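Local coordinates for protein putative cytochrome C (Sinorhizobium meliloti, PDB 4PWA) that binds a covalently attached heme c and probably carries electrons between proteins in bacterial sulfite oxidation, at residues A22-L27 / G34-N39; L27-A32 / S80-K85. All coordinates share one frame; numbering follows the deposited sequence.

Contact 1: A22-L27 / G34-N39; sequences ALCHTL and GEVGPN. With HEC (heme c), chain E.
The CXXCH heme-attachment motif of a class I c-type cytochrome meets the loop 34-39 on the proximal side of the heme, where H25 and P38 touch. C24 SG is bonded covalently to heme CAC, and C21 supplies the second thioether. H25 NE2 binds the heme iron at 2.0 Å, with M61 as the other axial ligand. The other ring nitrogen, H25 ND1, donates to P38 O at 2.9 Å. That bond is fairly straight, 164° at the hydrogen, and the oxygen lies close to the imidazole plane. It should fix the rotation of the ring. P38 CD rests 3.6 Å from heme C3D. G37 N donates to C24 O at 3.0 Å, and a side chain at G37 would run into the porphyrin. G34 lies so close to the backbone of 23-25 that a CB would clash with that backbone. With OG1 anti to its carbonyl carbon (chi1 -67°), T26 donates a hydrogen bond to G34 O, 2.8 Å from OG1. A water joins T26 N, G34 O and G37 O. A valine at T26 would probably leave G34 O with the water but without its hydroxyl mate, and the start of the loop 34-39 less firmly tied to strand 26-27. N39 OD1 caps helix 40-43 through D41 N. The bond to P38 O probably makes the imidazole a stronger electron donor to the iron, as in related cytochromes.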
# COMPACT_ATOMS: atom_id res chain seq x y z
N ALA A 22 10.54 7.12 1.71
CA ALA A 22 9.51 6.83 0.70
C ALA A 22 8.60 5.67 1.06
O ALA A 22 7.47 5.61 0.58
CB ALA A 22 10.16 6.56 -0.68
N LEU A 23 9.09 4.73 1.86
CA LEU A 23 8.27 3.58 2.28
C LEU A 23 7.21 3.99 3.31
O LEU A 23 6.15 3.38 3.37
CB LEU A 23 9.14 2.44 2.85
CG LEU A 23 10.08 1.71 1.88
CD1 LEU A 23 10.89 0.59 2.59
CD2 LEU A 23 9.32 1.14 0.72
N CYS A 24 7.49 5.01 4.11
CA CYS A 24 6.56 5.46 5.14
C CYS A 24 5.77 6.72 4.71
O CYS A 24 4.65 6.95 5.18
CB CYS A 24 7.31 5.74 6.46
SG CYS A 24 7.87 4.28 7.49
N HIS A 25 6.34 7.52 3.82
CA HIS A 25 5.76 8.84 3.50
C HIS A 25 5.38 9.01 2.04
O HIS A 25 6.04 8.46 1.15
CB HIS A 25 6.77 9.93 3.84
CG HIS A 25 6.92 10.16 5.30
ND1 HIS A 25 6.02 10.92 6.02
CD2 HIS A 25 7.87 9.76 6.17
CE1 HIS A 25 6.42 10.97 7.28
NE2 HIS A 25 7.54 10.28 7.40
N THR A 26 4.34 9.81 1.81
CA THR A 26 3.96 10.21 0.46
C THR A 26 4.64 11.54 0.12
O THR A 26 4.61 12.48 0.91
CB THR A 26 2.44 10.34 0.31
OG1 THR A 26 1.85 9.05 0.42
CG2 THR A 26 2.06 10.94 -1.06
N LEU A 27 5.26 11.58 -1.06
CA LEU A 27 5.91 12.77 -1.59
C LEU A 27 5.98 12.66 -3.11
O LEU A 27 6.76 11.89 -3.65
CB LEU A 27 7.31 12.92 -0.98
CG LEU A 27 8.04 14.22 -1.34
CD1 LEU A 27 7.44 15.38 -0.57
CD2 LEU A 27 9.55 14.10 -1.09
N GLY A 34 4.12 6.09 0.38
CA GLY A 34 4.08 5.45 1.69
C GLY A 34 2.93 6.01 2.51
O GLY A 34 2.60 7.19 2.40
N GLU A 35 2.33 5.14 3.32
CA GLU A 35 1.09 5.44 4.03
C GLU A 35 1.21 5.38 5.56
O GLU A 35 0.22 5.58 6.25
CB GLU A 35 0.01 4.44 3.61
CG GLU A 35 -0.23 4.33 2.11
CD GLU A 35 -1.23 3.24 1.76
OE1 GLU A 35 -1.85 2.69 2.70
OE2 GLU A 35 -1.40 2.91 0.57
N VAL A 36 2.41 5.09 6.07
CA VAL A 36 2.63 4.87 7.51
C VAL A 36 2.60 6.16 8.31
O VAL A 36 2.01 6.22 9.38
CB VAL A 36 3.96 4.13 7.78
CG1 VAL A 36 4.21 4.02 9.27
CG2 VAL A 36 3.96 2.72 7.11
N GLY A 37 3.23 7.20 7.78
CA GLY A 37 3.18 8.54 8.38
C GLY A 37 2.50 9.57 7.48
O GLY A 37 1.97 9.22 6.44
N PRO A 38 2.54 10.85 7.87
CA PRO A 38 1.77 11.85 7.15
C PRO A 38 2.25 12.13 5.72
O PRO A 38 3.44 12.01 5.41
CB PRO A 38 1.91 13.11 8.03
CG PRO A 38 3.11 12.88 8.87
CD PRO A 38 3.12 11.39 9.11
N ASN A 39 1.30 12.49 4.87
CA ASN A 39 1.60 12.90 3.52
C ASN A 39 2.39 14.19 3.60
O ASN A 39 1.89 15.17 4.11
CB ASN A 39 0.31 13.10 2.72
CG ASN A 39 0.56 13.46 1.28
OD1 ASN A 39 1.63 13.94 0.92
ND2 ASN A 39 -0.44 13.25 0.43
FE HEC E . 8.76 10.31 9.00
CHA HEC E . 6.67 12.19 10.93
CHB HEC E . 9.98 13.07 7.53
CHC HEC E . 11.15 8.40 7.53
CHD HEC E . 7.07 7.48 9.84
NA HEC E . 8.43 12.25 9.22
C1A HEC E . 7.47 12.84 10.02
C2A HEC E . 7.47 14.26 9.77
C3A HEC E . 8.37 14.52 8.82
C4A HEC E . 8.98 13.25 8.45
CMA HEC E . 8.68 15.90 8.24
CAA HEC E . 6.56 15.29 10.48
CBA HEC E . 7.14 15.53 11.86
CGA HEC E . 6.41 16.63 12.59
O1A HEC E . 7.08 17.60 13.03
O2A HEC E . 5.15 16.56 12.73
NB HEC E . 10.26 10.67 7.78
C1B HEC E . 10.66 11.90 7.32
C2B HEC E . 11.94 11.74 6.66
C3B HEC E . 12.23 10.45 6.62
C4B HEC E . 11.21 9.76 7.35
CMB HEC E . 12.73 12.84 5.91
CAB HEC E . 13.48 9.81 5.99
CBB HEC E . 14.77 10.18 6.75
NC HEC E . 9.03 8.32 8.70
C1C HEC E . 10.12 7.72 8.12
C2C HEC E . 10.16 6.32 8.48
C3C HEC E . 8.92 6.02 8.92
C4C HEC E . 8.26 7.30 9.18
CMC HEC E . 11.08 5.36 7.71
CAC HEC E . 8.27 4.65 9.29
CBC HEC E . 9.06 3.34 9.51
ND HEC E . 7.13 9.91 10.19
C1D HEC E . 6.61 8.64 10.40
C2D HEC E . 5.50 8.71 11.31
C3D HEC E . 5.36 10.18 11.66
C4D HEC E . 6.40 10.84 10.91
CMD HEC E . 4.62 7.53 11.80
CAD HEC E . 4.30 10.81 12.61
CBD HEC E . 4.98 11.22 13.90
CGD HEC E . 3.93 11.59 14.92
O1D HEC E . 3.41 12.73 14.83
O2D HEC E . 3.64 10.75 15.83
O HOH W 1 2.09 9.37 3.68

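Contact 2: L27-A32 / S80-K85; sequences LADAEA and STVAGK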
# COMPACT_ATOMS: atom_id res chain seq x y z
N LEU A 27 5.26 11.58 -1.06
CA LEU A 27 5.91 12.77 -1.59
C LEU A 27 5.98 12.66 -3.11
O LEU A 27 6.76 11.89 -3.65
CB LEU A 27 7.31 12.92 -0.98
CG LEU A 27 8.04 14.22 -1.34
CD1 LEU A 27 7.44 15.38 -0.57
CD2 LEU A 27 9.55 14.10 -1.09
N ALA A 28 5.17 13.45 -3.79
CA ALA A 28 5.00 13.35 -5.23
C ALA A 28 6.30 13.47 -6.02
O ALA A 28 6.54 12.70 -6.93
CB ALA A 28 3.98 14.40 -5.71
N ASP A 29 7.18 14.40 -5.65
CA ASP A 29 8.40 14.63 -6.43
C ASP A 29 9.21 13.35 -6.53
O ASP A 29 9.80 13.07 -7.57
CB ASP A 29 9.23 15.75 -5.81
CG ASP A 29 10.52 16.01 -6.58
OD1 ASP A 29 11.53 15.29 -6.34
OD2 ASP A 29 10.56 16.95 -7.40
N ALA A 30 9.21 12.57 -5.46
CA ALA A 30 9.91 11.29 -5.41
C ALA A 30 9.05 10.13 -5.91
O ALA A 30 9.52 9.01 -5.94
CB ALA A 30 10.40 11.01 -3.97
N GLU A 31 7.81 10.38 -6.33
CA GLU A 31 6.86 9.31 -6.70
C GLU A 31 6.72 8.31 -5.54
O GLU A 31 6.69 7.10 -5.75
CB GLU A 31 7.30 8.59 -7.97
CG GLU A 31 7.60 9.50 -9.15
CD GLU A 31 8.39 8.81 -10.26
OE1 GLU A 31 9.06 7.78 -10.00
OE2 GLU A 31 8.33 9.29 -11.42
N ALA A 32 6.64 8.85 -4.33
CA ALA A 32 6.57 8.07 -3.11
C ALA A 32 5.14 8.14 -2.57
O ALA A 32 4.54 9.23 -2.52
CB ALA A 32 7.54 8.63 -2.09
N SER A 80 11.53 20.16 2.02
CA SER A 80 10.92 21.45 2.25
C SER A 80 10.78 22.26 0.97
O SER A 80 9.92 23.15 0.90
CB SER A 80 11.72 22.23 3.28
OG SER A 80 13.09 22.25 2.92
N THR A 81 11.59 21.96 -0.04
CA THR A 81 11.51 22.66 -1.32
C THR A 81 10.47 22.05 -2.25
O THR A 81 9.77 22.78 -2.94
CB THR A 81 12.86 22.62 -2.05
OG1 THR A 81 13.89 23.07 -1.18
CG2 THR A 81 12.82 23.48 -3.30
N VAL A 82 10.40 20.72 -2.29
CA VAL A 82 9.57 20.05 -3.30
C VAL A 82 8.18 19.66 -2.83
O VAL A 82 7.35 19.33 -3.66
CB VAL A 82 10.24 18.78 -3.89
CG1 VAL A 82 11.59 19.11 -4.50
CG2 VAL A 82 10.34 17.66 -2.85
N ALA A 83 7.91 19.70 -1.52
CA ALA A 83 6.61 19.24 -1.01
C ALA A 83 5.45 19.99 -1.71
O ALA A 83 5.50 21.22 -1.84
CB ALA A 83 6.53 19.40 0.48
N GLY A 84 4.47 19.23 -2.19
CA GLY A 84 3.32 19.78 -2.91
C GLY A 84 3.45 19.81 -4.43
O GLY A 84 2.47 20.07 -5.14
N LYS A 85 4.65 19.53 -4.93
CA LYS A 85 4.95 19.65 -6.35
C LYS A 85 5.51 18.35 -6.95
O LYS A 85 6.00 17.48 -6.22
CB LYS A 85 5.93 20.82 -6.56
CG LYS A 85 5.35 22.15 -6.10
CD LYS A 85 6.27 23.32 -6.34
CE LYS A 85 7.41 23.38 -5.34
NZ LYS A 85 8.13 24.70 -5.40
O HOH W 2 6.65 16.42 -3.67
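V82, in the last turn of helix 69-82, packs against L27, at the end of strand 26-27, and D29 of the turn that follows. This is the close-fitting part of the contact. V82 CG1 is anti to the carbonyl carbon (chi1 -57°), which leaves CG2 between the backbone N and the carbonyl carbon, touching both partners. CG2 lies 3.7 Å from D29 CB and 4.0 Å from L27 CD2. Both side chains cross V82 at about a right angle. The other leucine methyl, L27 CD1, reaches A83 CA at 4.0 Å, just where the chain leaves the helix. D29 turns its carboxylate past V82, with OD2 3.8 Å from V82 CG1. The side toward the exposed K85 is looser and more polar. No direct hydrogen bond joins the segments. A water accepts from D29 N at 2.9 Å and lies 2.8 Å from K85 O, probably bridging the two. A28 CB lies against that same oxygen, at 3.7 Å. A type II turn from V82 to K85, with glycine at G84, brings the carbonyl round. Methyl groups thus meet the helix end, while D29 OD1 adds a polar tie to the same helix through the Y78 hydroxyl. A salt bridge to R10 probably balances its charge.

How the contacts relate
L27 belongs to both contacts: it ends the first segment of contact 1 and begins that of contact 2. The hairpin strands 26-27 and 32-33 tie the two together, and T26 CG2 packs on A32 O. Contact 1 is partly buried and larger, 465 against 235 Å². It holds one thioether and one of the two iron ligands, and its bonds are mostly direct and polar. Contact 2 is the more buried one, with K85 at its exposed edge. Across its own segments it relies on methyl groups and one water, with D29 also bonded to Y78 of the helix. D41, in helix 40-43, serves both: it meets N39 of contact 1, and A28 and G84 of contact 2. Both contacts also reach the third subunit.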